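Local coordinates for protein methyltransferase (Streptomyces avermitilis, PDB 3GIW) that probably acts as an S-adenosyl-L-methionine-dependent methyltransferase of the Rossmann-fold class, its substrate unknown, and can bind S-adenosyl-L-homocysteine, at residues A25-Y30 with P39-A44; L83-G88 with L164-I169; R107-D112 with P150-T155; I116-S121 with T133-A138; G193-M198 with G271-K276. All coordinates share one frame; numbering follows the deposited sequence. Where two conformers were deposited one is given.

Contact 1 (A25-Y30 with P39-A44); sequences ARIYDY and PADKEA
D41 OD2 faces R26 and is held by two donors: water 1 gives it a proton at 2.8 Å, and the backbone N-H of Y38 binds the same oxygen. Water 1 also accepts from R26 NH1 at 2.8 Å, so the opposite charges meet through solvent, with NH1 4.8 Å from D41 OD2. What lies directly against the carboxylate is the aliphatic part of the arginine, R26 CB coming within 3.4 Å of D41 OD2. Beyond CG, which is anti to the carbonyl carbon (chi1 -56°), the R26 chain runs extended to NE. Its guanidinium goes on to the carbonyl of I17 and to a salt bridge with D114.

One turn along, Y30 receives K42 on its ring face: K42 CA stands 3.9 Å from the Y30 ring centroid, over the middle, in a CH-pi contact. Y30 OH lies 3.5 Å from K42 CG, and both polar ends finish on the carboxylate of D46. I27 CD1 meets A44 CB at 3.7 Å, an apolar contact next to these polar ones. The two helix segments cross at -68° with axes 8.6 Å apart, beside the cofactor pocket to which Y28 of the first helix belongs. Since D41 OD1 also takes the backbone N-H of H23, this buried carboxylate is met by several donors and is likely to remain ionised without a direct ion pair to R26.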
# COMPACT_ATOMS: atom_id res chain seq x y z
N ALA A 25 10.47 2.94 -1.58
CA ALA A 25 9.98 1.88 -2.46
C ALA A 25 11.10 0.94 -2.86
O ALA A 25 10.89 -0.26 -3.08
CB ALA A 25 9.36 2.49 -3.69
N ARG A 26 12.29 1.50 -3.04
CA ARG A 26 13.47 0.75 -3.46
C ARG A 26 14.05 -0.10 -2.32
O ARG A 26 14.51 -1.22 -2.55
CB ARG A 26 14.54 1.71 -4.02
CG ARG A 26 14.02 2.60 -5.17
CD ARG A 26 15.02 3.68 -5.57
NE ARG A 26 14.32 4.83 -6.18
CZ ARG A 26 14.97 5.88 -6.71
NH1 ARG A 26 16.30 5.92 -6.66
NH2 ARG A 26 14.29 6.88 -7.26
N ILE A 27 14.04 0.43 -1.09
CA ILE A 27 14.41 -0.40 0.07
C ILE A 27 13.47 -1.60 0.18
O ILE A 27 13.91 -2.74 0.39
CB ILE A 27 14.34 0.43 1.40
CG1 ILE A 27 15.42 1.52 1.41
CG2 ILE A 27 14.46 -0.49 2.63
CD1 ILE A 27 15.21 2.60 2.49
N TYR A 28 12.17 -1.35 0.04
CA TYR A 28 11.18 -2.43 0.14
C TYR A 28 11.49 -3.50 -0.93
O TYR A 28 11.54 -4.73 -0.65
CB TYR A 28 9.79 -1.83 -0.03
CG TYR A 28 8.62 -2.78 0.06
CD1 TYR A 28 8.11 -3.38 -1.07
CD2 TYR A 28 7.96 -2.99 1.26
CE1 TYR A 28 7.00 -4.21 -0.98
CE2 TYR A 28 6.85 -3.79 1.34
CZ TYR A 28 6.37 -4.40 0.22
OH TYR A 28 5.23 -5.19 0.35
N ASP A 29 11.72 -3.06 -2.17
CA ASP A 29 12.01 -4.01 -3.22
C ASP A 29 13.29 -4.81 -2.95
O ASP A 29 13.31 -6.02 -3.16
CB ASP A 29 12.10 -3.30 -4.59
CG ASP A 29 11.92 -4.25 -5.75
OD1 ASP A 29 10.88 -4.92 -5.82
OD2 ASP A 29 12.81 -4.29 -6.61
N TYR A 30 14.34 -4.14 -2.50
CA TYR A 30 15.59 -4.81 -2.11
C TYR A 30 15.29 -5.91 -1.09
O TYR A 30 15.67 -7.08 -1.28
CB TYR A 30 16.59 -3.80 -1.54
CG TYR A 30 17.75 -4.47 -0.85
CD1 TYR A 30 18.65 -5.24 -1.56
CD2 TYR A 30 17.92 -4.37 0.52
CE1 TYR A 30 19.70 -5.86 -0.94
CE2 TYR A 30 18.96 -4.98 1.17
CZ TYR A 30 19.86 -5.74 0.43
OH TYR A 30 20.93 -6.39 1.05
N PRO A 39 22.84 0.98 -4.56
CA PRO A 39 23.62 0.76 -3.34
C PRO A 39 23.13 1.51 -2.09
O PRO A 39 23.18 0.95 -0.98
CB PRO A 39 25.05 1.20 -3.76
CG PRO A 39 25.08 0.96 -5.23
CD PRO A 39 23.70 1.27 -5.73
N ALA A 40 22.69 2.76 -2.23
CA ALA A 40 22.14 3.49 -1.06
C ALA A 40 20.93 2.77 -0.42
O ALA A 40 20.75 2.81 0.81
CB ALA A 40 21.77 4.91 -1.43
N ASP A 41 20.11 2.13 -1.25
CA ASP A 41 18.94 1.37 -0.75
C ASP A 41 19.35 0.08 -0.04
O ASP A 41 18.81 -0.27 1.01
CB ASP A 41 18.01 1.05 -1.91
CG ASP A 41 17.58 2.27 -2.66
OD1 ASP A 41 16.99 3.18 -2.03
OD2 ASP A 41 17.85 2.28 -3.89
N LYS A 42 20.32 -0.63 -0.59
CA LYS A 42 20.89 -1.81 0.08
C LYS A 42 21.52 -1.46 1.44
O LYS A 42 21.35 -2.17 2.42
CB LYS A 42 21.94 -2.47 -0.82
CG LYS A 42 22.70 -3.60 -0.16
CD LYS A 42 23.54 -4.32 -1.20
CE LYS A 42 23.97 -5.69 -0.75
NZ LYS A 42 24.60 -5.72 0.57
N GLU A 43 22.26 -0.36 1.50
CA GLU A 43 22.92 0.02 2.73
C GLU A 43 21.88 0.31 3.82
O GLU A 43 22.04 -0.10 4.98
CB GLU A 43 23.80 1.25 2.50
CG GLU A 43 24.64 1.72 3.72
CD GLU A 43 23.91 2.62 4.70
OE1 GLU A 43 22.90 3.27 4.34
OE2 GLU A 43 24.36 2.70 5.87
N ALA A 44 20.83 1.04 3.45
CA ALA A 44 19.71 1.31 4.35
C ALA A 44 19.03 0.01 4.80
O ALA A 44 18.85 -0.20 6.01
CB ALA A 44 18.71 2.26 3.69
O HOH W 1 18.08 4.97 -4.77

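Contact 2 (L83-G88 with L164-I169); sequences LDIGTG and LTVIAI
T165 holds OG1 between its backbone N and carbonyl carbon (chi1 57°), and D84 sets CG anti to its own backbone N (chi1 -173°); these two choices bring the hydroxyl to the carboxylate. T165 OG1 donates to D84 OD1 at 2.8 Å, arriving on the anti side and somewhat out of the carboxylate plane. The other oxygen, D84 OD2, is met from above that plane by T87 OG1 at 2.9 Å, so the carboxylate is tied both to the neighbouring strand and to its own following loop. Water 2 accepts from I167 N at 2.9 Å and lies close to D84 OD1 and I85 O, bridging the two segments where the strand pairing ends.

The backbones are joined in parallel: T165 N bonds L83 O, and I85 N reaches T165 O at 2.8 Å in an almost straight bond (177°). Strands 81-85 and 163-167 are the central neighbours of the Rossmann-like sheet. The D84-G88 run with its glycines is consistent with the glycine-rich nucleotide-binding loop of class I methyltransferases; G88 N bonds D112, a residue of the S-adenosyl-L-homocysteine site. G86 has a positive phi, and any CB there would strike the carbonyl O before it.

On the face opposite D84 and T165, L83 and L164 lie side by side, pointing the same way. L164 CD1 also reaches I85 CG1 at 3.7 Å, and I85 CB approaches V166 CG2 at 4.2 Å.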
# COMPACT_ATOMS: atom_id res chain seq x y z
N LEU A 83 -8.20 2.12 -7.24
CA LEU A 83 -7.32 3.27 -7.22
C LEU A 83 -6.25 3.01 -6.15
O LEU A 83 -6.54 3.03 -4.96
CB LEU A 83 -8.11 4.54 -6.90
CG LEU A 83 -7.31 5.83 -6.82
CD1 LEU A 83 -6.39 6.09 -8.01
CD2 LEU A 83 -8.25 7.06 -6.61
N ASP A 84 -5.01 2.78 -6.61
CA ASP A 84 -3.91 2.37 -5.74
C ASP A 84 -2.95 3.52 -5.53
O ASP A 84 -2.30 4.01 -6.48
CB ASP A 84 -3.18 1.21 -6.39
CG ASP A 84 -2.11 0.57 -5.48
OD1 ASP A 84 -2.37 0.36 -4.28
OD2 ASP A 84 -1.01 0.23 -6.01
N ILE A 85 -2.87 3.99 -4.29
CA ILE A 85 -2.10 5.18 -3.94
C ILE A 85 -0.79 4.74 -3.28
O ILE A 85 -0.81 4.13 -2.21
CB ILE A 85 -2.89 6.10 -2.96
CG1 ILE A 85 -4.28 6.41 -3.54
CG2 ILE A 85 -2.05 7.37 -2.61
CD1 ILE A 85 -4.27 7.13 -4.82
N GLY A 86 0.34 5.04 -3.90
CA GLY A 86 1.64 4.56 -3.40
C GLY A 86 1.96 3.15 -3.87
O GLY A 86 2.26 2.25 -3.10
N THR A 87 1.88 2.95 -5.19
CA THR A 87 2.04 1.64 -5.81
C THR A 87 3.41 0.95 -5.54
O THR A 87 3.47 -0.29 -5.35
CB THR A 87 1.80 1.77 -7.32
OG1 THR A 87 0.44 2.19 -7.51
CG2 THR A 87 2.08 0.41 -8.08
N GLY A 88 4.46 1.73 -5.55
CA GLY A 88 5.79 1.19 -5.34
C GLY A 88 6.31 0.49 -6.60
O GLY A 88 5.73 0.60 -7.68
N LEU A 164 -10.28 1.93 -2.94
CA LEU A 164 -9.17 2.81 -2.70
C LEU A 164 -8.18 2.02 -1.85
O LEU A 164 -8.48 1.69 -0.70
CB LEU A 164 -9.62 4.07 -1.97
CG LEU A 164 -8.56 5.10 -1.63
CD1 LEU A 164 -7.87 5.69 -2.86
CD2 LEU A 164 -9.14 6.22 -0.76
N THR A 165 -7.02 1.70 -2.44
CA THR A 165 -5.96 0.97 -1.74
C THR A 165 -4.80 1.90 -1.37
O THR A 165 -4.21 2.55 -2.25
CB THR A 165 -5.51 -0.30 -2.54
OG1 THR A 165 -5.07 0.06 -3.83
CG2 THR A 165 -6.69 -1.24 -2.75
N VAL A 166 -4.49 1.99 -0.08
CA VAL A 166 -3.44 2.88 0.46
C VAL A 166 -2.57 1.96 1.34
O VAL A 166 -2.78 1.88 2.55
CB VAL A 166 -4.01 4.09 1.24
CG1 VAL A 166 -2.90 5.03 1.61
CG2 VAL A 166 -5.08 4.83 0.38
N ILE A 167 -1.65 1.25 0.69
CA ILE A 167 -0.92 0.13 1.28
C ILE A 167 0.58 0.46 1.40
O ILE A 167 1.23 0.89 0.46
CB ILE A 167 -1.16 -1.13 0.44
CG1 ILE A 167 -2.67 -1.46 0.45
CG2 ILE A 167 -0.29 -2.29 0.98
CD1 ILE A 167 -3.13 -2.62 -0.42
N ALA A 168 1.08 0.33 2.63
CA ALA A 168 2.51 0.50 2.90
C ALA A 168 3.00 1.90 2.52
O ALA A 168 4.10 2.08 1.99
CB ALA A 168 3.35 -0.62 2.21
N ILE A 169 2.17 2.92 2.78
CA ILE A 169 2.52 4.31 2.45
C ILE A 169 2.21 5.34 3.55
O ILE A 169 2.95 6.31 3.74
CB ILE A 169 1.83 4.77 1.13
CG1 ILE A 169 2.11 6.26 0.88
CG2 ILE A 169 0.35 4.54 1.18
CD1 ILE A 169 1.86 6.70 -0.54
O HOH W 2 -0.90 1.38 -2.08

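Contact 3 (R107-D112 with P150-T155); sequences RVVYVD and PELRDT
V109 packs against L152 and T155 in an apolar strand-to-helix contact, where helix 150-153 and the turn after it lie over one face of the sheet. A single methyl does most of the touching. V109 CG2, anti to its carbonyl carbon, comes 3.8 Å from T155 CB and 3.9 Å from L152 CA, with L152 CG a little farther off. T155 CG2 lies close to the same methyl and also rests 3.9 Å from V108 O, so the threonine methyl touches both the V109 side chain and the strand's main chain, while the leucine reaches on to L83 of strand 81-85. T155 also touches A134, and E151 touches V136, so the short helix spans three strands.

The rotation of T155 is set from within its own segment. OG1 is anti to the carbonyl carbon (chi1 -58°) and donates to E151 O over a short 2.5 Å, nearly in line with the C=O bond; T155 N meanwhile bonds L152 O. An alanine here would probably leave E151 O without this hydroxyl and open a gap beside V109 CG2 and V108 O where the methyl had been. R107, in one of its two conformers, lays CD 3.3 Å from T155 O, a buried carbonyl with no polar partner in the model, which probably carries a cost. The V109, L152 and T155 contacts are apolar, and the hydrogen bonds hold T155 against its own segment.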
# COMPACT_ATOMS: atom_id res chain seq x y z
N ARG A 107 -10.60 -2.56 -13.89
CA ARG A 107 -9.88 -1.32 -14.20
C ARG A 107 -9.05 -0.89 -12.99
O ARG A 107 -9.56 -0.94 -11.86
CB ARG A 107 -10.88 -0.21 -14.53
CG ARG A 107 -11.85 -0.54 -15.65
CD ARG A 107 -13.04 0.39 -15.62
NE ARG A 107 -13.80 0.33 -16.88
CZ ARG A 107 -14.95 0.97 -17.13
NH1 ARG A 107 -15.51 1.75 -16.21
NH2 ARG A 107 -15.53 0.84 -18.31
N VAL A 108 -7.80 -0.46 -13.21
CA VAL A 108 -6.91 -0.07 -12.11
C VAL A 108 -6.12 1.16 -12.51
O VAL A 108 -5.57 1.24 -13.62
CB VAL A 108 -5.91 -1.21 -11.75
CG1 VAL A 108 -5.01 -0.79 -10.61
CG2 VAL A 108 -6.67 -2.50 -11.46
N VAL A 109 -6.13 2.15 -11.62
CA VAL A 109 -5.23 3.30 -11.75
C VAL A 109 -4.19 3.18 -10.63
O VAL A 109 -4.53 3.13 -9.45
CB VAL A 109 -5.95 4.66 -11.65
CG1 VAL A 109 -4.98 5.85 -11.63
CG2 VAL A 109 -6.95 4.81 -12.78
N TYR A 110 -2.91 3.22 -11.02
CA TYR A 110 -1.79 3.21 -10.11
C TYR A 110 -1.17 4.61 -9.97
O TYR A 110 -1.10 5.37 -10.96
CB TYR A 110 -0.74 2.32 -10.70
CG TYR A 110 -1.04 0.85 -10.80
CD1 TYR A 110 -0.98 0.04 -9.69
CD2 TYR A 110 -1.29 0.24 -12.03
CE1 TYR A 110 -1.11 -1.36 -9.79
CE2 TYR A 110 -1.46 -1.16 -12.15
CZ TYR A 110 -1.36 -1.97 -11.01
OH TYR A 110 -1.47 -3.35 -11.06
N VAL A 111 -0.68 4.93 -8.78
CA VAL A 111 -0.17 6.25 -8.48
C VAL A 111 1.07 6.15 -7.60
O VAL A 111 1.10 5.43 -6.62
CB VAL A 111 -1.23 7.09 -7.71
CG1 VAL A 111 -0.73 8.51 -7.47
CG2 VAL A 111 -2.59 7.07 -8.45
N ASP A 112 2.15 6.83 -7.97
CA ASP A 112 3.32 6.96 -7.08
C ASP A 112 4.02 8.28 -7.36
O ASP A 112 3.76 8.93 -8.39
CB ASP A 112 4.31 5.76 -7.24
CG ASP A 112 5.12 5.47 -5.97
OD1 ASP A 112 6.13 6.13 -5.68
OD2 ASP A 112 4.77 4.52 -5.24
N PRO A 150 -6.33 13.10 -16.17
CA PRO A 150 -7.05 12.54 -17.31
C PRO A 150 -6.86 11.02 -17.43
O PRO A 150 -7.78 10.32 -17.89
CB PRO A 150 -6.45 13.29 -18.51
CG PRO A 150 -5.20 13.90 -18.01
CD PRO A 150 -5.32 14.09 -16.56
N GLU A 151 -5.71 10.50 -16.99
CA GLU A 151 -5.46 9.06 -17.03
C GLU A 151 -6.45 8.33 -16.15
O GLU A 151 -6.90 7.23 -16.49
CB GLU A 151 -4.04 8.74 -16.55
CG GLU A 151 -2.94 9.27 -17.46
CD GLU A 151 -2.43 10.67 -17.07
OE1 GLU A 151 -3.07 11.41 -16.29
OE2 GLU A 151 -1.34 11.03 -17.57
N LEU A 152 -6.79 8.96 -15.04
CA LEU A 152 -7.74 8.39 -14.09
C LEU A 152 -9.15 8.50 -14.61
O LEU A 152 -9.88 7.50 -14.60
CB LEU A 152 -7.65 9.11 -12.75
CG LEU A 152 -8.53 8.53 -11.65
CD1 LEU A 152 -7.84 8.75 -10.31
CD2 LEU A 152 -9.89 9.18 -11.66
N ARG A 153 -9.52 9.68 -15.11
CA ARG A 153 -10.89 9.90 -15.59
C ARG A 153 -11.22 9.15 -16.86
O ARG A 153 -12.40 8.91 -17.12
CB ARG A 153 -11.17 11.38 -15.79
CG ARG A 153 -11.27 12.14 -14.52
CD ARG A 153 -12.46 11.66 -13.71
NE ARG A 153 -12.53 12.36 -12.44
CZ ARG A 153 -13.60 12.99 -11.95
NH1 ARG A 153 -14.78 12.98 -12.58
NH2 ARG A 153 -13.49 13.59 -10.78
N ASP A 154 -10.20 8.81 -17.66
CA ASP A 154 -10.36 7.92 -18.80
C ASP A 154 -10.36 6.46 -18.47
O ASP A 154 -10.63 5.63 -19.36
CB ASP A 154 -9.29 8.17 -19.87
CG ASP A 154 -9.47 9.50 -20.58
OD1 ASP A 154 -10.58 10.07 -20.51
OD2 ASP A 154 -8.48 9.96 -21.19
N THR A 155 -10.05 6.13 -17.22
CA THR A 155 -9.92 4.74 -16.83
C THR A 155 -11.07 4.32 -15.92
O THR A 155 -11.71 3.32 -16.19
CB THR A 155 -8.53 4.49 -16.17
OG1 THR A 155 -7.51 4.87 -17.12
CG2 THR A 155 -8.33 3.01 -15.81

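Contact 4 (I116-S121 with T133-A138); sequences IVLTLS and TAYVEA
Y135 puts its ring and hydroxyl among V117, L118 and S121. V117 crosses it at about a right angle: V117 CG1 touches Y135 CE1 at 3.6 Å, and V117 CB lies 3.5 Å from Y135 OH. L118 also crosses nearly perpendicular, with CD1 3.8 Å from Y135 CD2. S121 CB closes in near CG and CD2 at the root of the ring. Y135 CG is anti to the backbone N (chi1 177°), which directs CG toward segment 116-121.

At the tip, water 3 joins three groups. It accepts from Y135 OH at 2.7 Å and from L118 N at 3.1 Å, and donates to E137 OE2 at 2.6 Å. A phenylalanine in place of Y135 would probably leave water 3 without one of its donors and open a gap beside V117 CB.

In the second shell, S121 OG donates in the carbonyl plane to a lone pair of L118 O, which also takes S121 N; this double grip shapes the turn after the short helix. E137 OE2 also forms a salt bridge with R16, so this oxygen has a second partner besides water 3. Strand 132-137, outermost in the sheet, pairs with strand 107-112, and helix 115-119 lies on the beta-alpha-beta connection between them. V117 and Y135 both touch D112 of the S-adenosyl-L-homocysteine site at the end of that neighbouring strand.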
# COMPACT_ATOMS: atom_id res chain seq x y z
N ILE A 116 11.37 6.45 -10.17
CA ILE A 116 11.73 5.12 -10.70
C ILE A 116 10.48 4.32 -11.13
O ILE A 116 10.50 3.50 -12.07
CB ILE A 116 12.55 4.31 -9.68
CG1 ILE A 116 13.33 3.19 -10.38
CG2 ILE A 116 11.66 3.72 -8.54
CD1 ILE A 116 14.31 2.44 -9.46
N VAL A 117 9.34 4.56 -10.47
CA VAL A 117 8.12 3.80 -10.82
C VAL A 117 7.70 4.11 -12.27
O VAL A 117 7.35 3.21 -13.05
CB VAL A 117 6.98 3.97 -9.77
CG1 VAL A 117 5.75 3.11 -10.16
CG2 VAL A 117 7.50 3.58 -8.39
N LEU A 118 7.73 5.38 -12.64
CA LEU A 118 7.43 5.76 -14.02
C LEU A 118 8.32 4.97 -15.01
O LEU A 118 7.82 4.47 -16.00
CB LEU A 118 7.62 7.27 -14.23
CG LEU A 118 7.27 7.77 -15.65
CD1 LEU A 118 5.81 7.47 -16.05
CD2 LEU A 118 7.61 9.26 -15.77
N THR A 119 9.61 4.83 -14.70
CA THR A 119 10.50 4.07 -15.61
C THR A 119 10.13 2.61 -15.77
O THR A 119 10.52 1.98 -16.77
CB THR A 119 11.99 4.16 -15.20
OG1 THR A 119 12.27 3.32 -14.07
CG2 THR A 119 12.40 5.62 -14.93
N LEU A 120 9.41 2.07 -14.78
CA LEU A 120 9.00 0.67 -14.71
C LEU A 120 7.51 0.50 -15.04
O LEU A 120 6.94 -0.55 -14.80
CB LEU A 120 9.32 0.11 -13.32
CG LEU A 120 10.81 0.07 -13.00
CD1 LEU A 120 11.05 -0.09 -11.50
CD2 LEU A 120 11.44 -1.07 -13.75
N SER A 121 6.88 1.54 -15.59
CA SER A 121 5.43 1.53 -15.69
C SER A 121 4.86 0.63 -16.81
O SER A 121 3.69 0.35 -16.78
CB SER A 121 4.85 2.95 -15.76
OG SER A 121 5.30 3.62 -16.89
N THR A 133 -5.87 -0.23 -17.54
CA THR A 133 -4.99 0.27 -16.47
C THR A 133 -4.32 1.57 -16.90
O THR A 133 -4.12 1.84 -18.11
CB THR A 133 -3.92 -0.75 -16.05
OG1 THR A 133 -2.97 -0.90 -17.11
CG2 THR A 133 -4.54 -2.08 -15.70
N ALA A 134 -3.90 2.34 -15.92
CA ALA A 134 -3.18 3.58 -16.15
C ALA A 134 -2.22 3.84 -14.98
O ALA A 134 -2.38 3.26 -13.90
CB ALA A 134 -4.19 4.73 -16.29
N TYR A 135 -1.24 4.70 -15.22
CA TYR A 135 -0.28 5.12 -14.22
C TYR A 135 -0.20 6.62 -14.20
O TYR A 135 -0.10 7.27 -15.27
CB TYR A 135 1.14 4.54 -14.48
CG TYR A 135 2.13 5.04 -13.45
CD1 TYR A 135 2.08 4.59 -12.14
CD2 TYR A 135 3.07 6.05 -13.76
CE1 TYR A 135 2.92 5.10 -11.17
CE2 TYR A 135 3.92 6.58 -12.76
CZ TYR A 135 3.85 6.08 -11.47
OH TYR A 135 4.64 6.53 -10.44
N VAL A 136 -0.26 7.18 -12.99
CA VAL A 136 -0.19 8.62 -12.76
C VAL A 136 0.96 8.87 -11.77
O VAL A 136 1.00 8.28 -10.71
CB VAL A 136 -1.57 9.13 -12.15
CG1 VAL A 136 -1.49 10.60 -11.70
CG2 VAL A 136 -2.74 8.90 -13.12
N GLU A 137 1.92 9.72 -12.12
CA GLU A 137 2.91 10.20 -11.17
C GLU A 137 2.34 11.41 -10.44
O GLU A 137 2.13 12.45 -11.04
CB GLU A 137 4.21 10.57 -11.88
CG GLU A 137 5.35 10.86 -10.95
CD GLU A 137 6.62 11.20 -11.71
OE1 GLU A 137 6.73 12.35 -12.22
OE2 GLU A 137 7.48 10.32 -11.84
N ALA A 138 2.10 11.26 -9.13
CA ALA A 138 1.45 12.30 -8.32
C ALA A 138 1.70 12.06 -6.86
O ALA A 138 2.02 10.94 -6.44
CB ALA A 138 -0.05 12.36 -8.63
O HOH W 3 6.91 7.89 -11.03

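Contact 5 (G193-M198 with G271-K276); sequences GSYLAM and GAVARK
Y195 and R275 lie on one face of the sheet as a non-hydrogen-bonded antiparallel pair, their side chains crossing obliquely. R275 CB stands 4.1 Å from the Y195 ring centroid, displaced toward the rim, in a CH-pi contact. Y195 CG is anti to the carbonyl carbon (chi1 -75°), beside the backbone N. In the R275 conformer described, one of two, the guanidinium is turned 84° from the ring; Y195 OH comes at its edge, near its plane, and G193 CA lies over one of its faces, 3.6 Å from R275 NH2. V273 CG1 fits beside Y195 CD2 at 3.8 Å, and its CG2 meets A197 CB on the same face of the sheet. L196, A274, A272 and M198, a selenomethionine, point to the other face.

The backbones bond in pairs: L196 with A274, and M198 with A272, each through two bonds. Past the strand end, K276 N reaches S194 O at 2.8 Å and G193 N reaches K276 O at 2.8 Å, both almost straight. K276 NZ ends on the carbonyls of L187 and L190. The last strand, 269-275, runs antiparallel between 195-201 and 240-248, as in the class I methyltransferase sheet. Where the pair ends at G193 and K276, ring and aliphatic contacts surround the charged guanidinium, while the bonds between main chains fix the strand register.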
# COMPACT_ATOMS: atom_id res chain seq x y z
N GLY A 193 -20.79 1.87 -1.58
CA GLY A 193 -20.38 0.53 -2.01
C GLY A 193 -18.90 0.45 -2.37
O GLY A 193 -18.37 -0.63 -2.63
N SER A 194 -18.24 1.61 -2.38
CA SER A 194 -16.79 1.66 -2.52
C SER A 194 -16.13 1.13 -1.24
O SER A 194 -16.81 0.90 -0.21
CB SER A 194 -16.33 3.10 -2.81
OG SER A 194 -16.80 3.52 -4.08
N TYR A 195 -14.82 0.88 -1.32
CA TYR A 195 -14.04 0.35 -0.19
C TYR A 195 -12.76 1.15 0.03
O TYR A 195 -12.21 1.78 -0.89
CB TYR A 195 -13.68 -1.13 -0.41
CG TYR A 195 -14.84 -2.11 -0.20
CD1 TYR A 195 -15.83 -2.28 -1.17
CD2 TYR A 195 -14.91 -2.88 0.95
CE1 TYR A 195 -16.86 -3.18 -1.00
CE2 TYR A 195 -15.94 -3.78 1.14
CZ TYR A 195 -16.92 -3.91 0.17
OH TYR A 195 -17.98 -4.82 0.31
N LEU A 196 -12.27 1.10 1.26
CA LEU A 196 -10.94 1.57 1.67
C LEU A 196 -10.20 0.36 2.21
O LEU A 196 -10.71 -0.33 3.08
CB LEU A 196 -11.07 2.65 2.73
CG LEU A 196 -9.74 3.15 3.32
CD1 LEU A 196 -8.82 3.81 2.29
CD2 LEU A 196 -10.00 4.13 4.49
N ALA A 197 -9.00 0.13 1.70
CA ALA A 197 -8.09 -0.95 2.17
C ALA A 197 -6.76 -0.28 2.50
O ALA A 197 -6.19 0.41 1.65
CB ALA A 197 -7.89 -2.04 1.13
N MSE A 198 -6.25 -0.54 3.70
CA MSE A 198 -4.99 0.03 4.13
C MSE A 198 -4.13 -0.95 4.91
O MSE A 198 -4.60 -1.80 5.63
CB MSE A 198 -5.22 1.24 5.05
CG MSE A 198 -6.12 2.35 4.46
SE MSE A 198 -6.19 3.90 5.65
CE MSE A 198 -4.35 4.47 5.45
N GLY A 271 -3.61 -4.25 9.15
CA GLY A 271 -4.38 -4.24 7.90
C GLY A 271 -5.87 -4.21 8.16
O GLY A 271 -6.34 -4.69 9.18
N ALA A 272 -6.58 -3.56 7.24
CA ALA A 272 -8.02 -3.44 7.34
C ALA A 272 -8.65 -3.08 6.01
O ALA A 272 -8.02 -2.43 5.16
CB ALA A 272 -8.40 -2.35 8.39
N VAL A 273 -9.90 -3.53 5.84
CA VAL A 273 -10.71 -3.24 4.66
C VAL A 273 -12.09 -2.85 5.17
O VAL A 273 -12.63 -3.51 6.09
CB VAL A 273 -10.83 -4.49 3.78
CG1 VAL A 273 -11.75 -4.24 2.55
CG2 VAL A 273 -9.44 -4.96 3.33
N ALA A 274 -12.69 -1.81 4.59
CA ALA A 274 -13.99 -1.32 5.04
C ALA A 274 -14.81 -0.76 3.86
O ALA A 274 -14.26 -0.18 2.95
CB ALA A 274 -13.85 -0.26 6.08
N ARG A 275 -16.13 -0.92 3.96
CA ARG A 275 -17.10 -0.46 2.95
C ARG A 275 -17.62 0.93 3.28
O ARG A 275 -17.92 1.23 4.45
CB ARG A 275 -18.29 -1.42 2.89
CG ARG A 275 -19.33 -1.11 1.81
CD ARG A 275 -20.31 -2.27 1.64
NE ARG A 275 -21.27 -2.03 0.57
CZ ARG A 275 -22.33 -1.23 0.66
NH1 ARG A 275 -22.60 -0.57 1.78
NH2 ARG A 275 -23.13 -1.09 -0.40
N LYS A 276 -17.76 1.76 2.25
CA LYS A 276 -18.39 3.07 2.38
C LYS A 276 -19.92 2.93 2.21
O LYS A 276 -20.37 2.48 1.16
CB LYS A 276 -17.82 4.01 1.30
CG LYS A 276 -18.45 5.39 1.29
CD LYS A 276 -17.83 6.33 0.30
CE LYS A 276 -18.62 7.65 0.22
NZ LYS A 276 -17.80 8.70 -0.48

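Contacts 2, 3, 4 and 5 all reach one sheet, whereas contact 1 pairs two helices beside it. Contact 2 lies at the heart, about 4 Å from the chain centre, and contact 5 extends the same sheet: strands 163-167 and 195-201 are neighbours. Both are strand pairs held by main-chain bonds, parallel in one and antiparallel in the other. Contact 3 uses strand 107-112 and contact 4 its neighbour 132-137, which pair with each other; both rely on side-chain packing instead, apolar in contact 3 and water-bridged in the only partly buried contact 4. Water also bridges charges in contact 1. Contacts 1 to 4 include or border residues of the S-adenosyl-L-homocysteine site; contact 5 stands farther off.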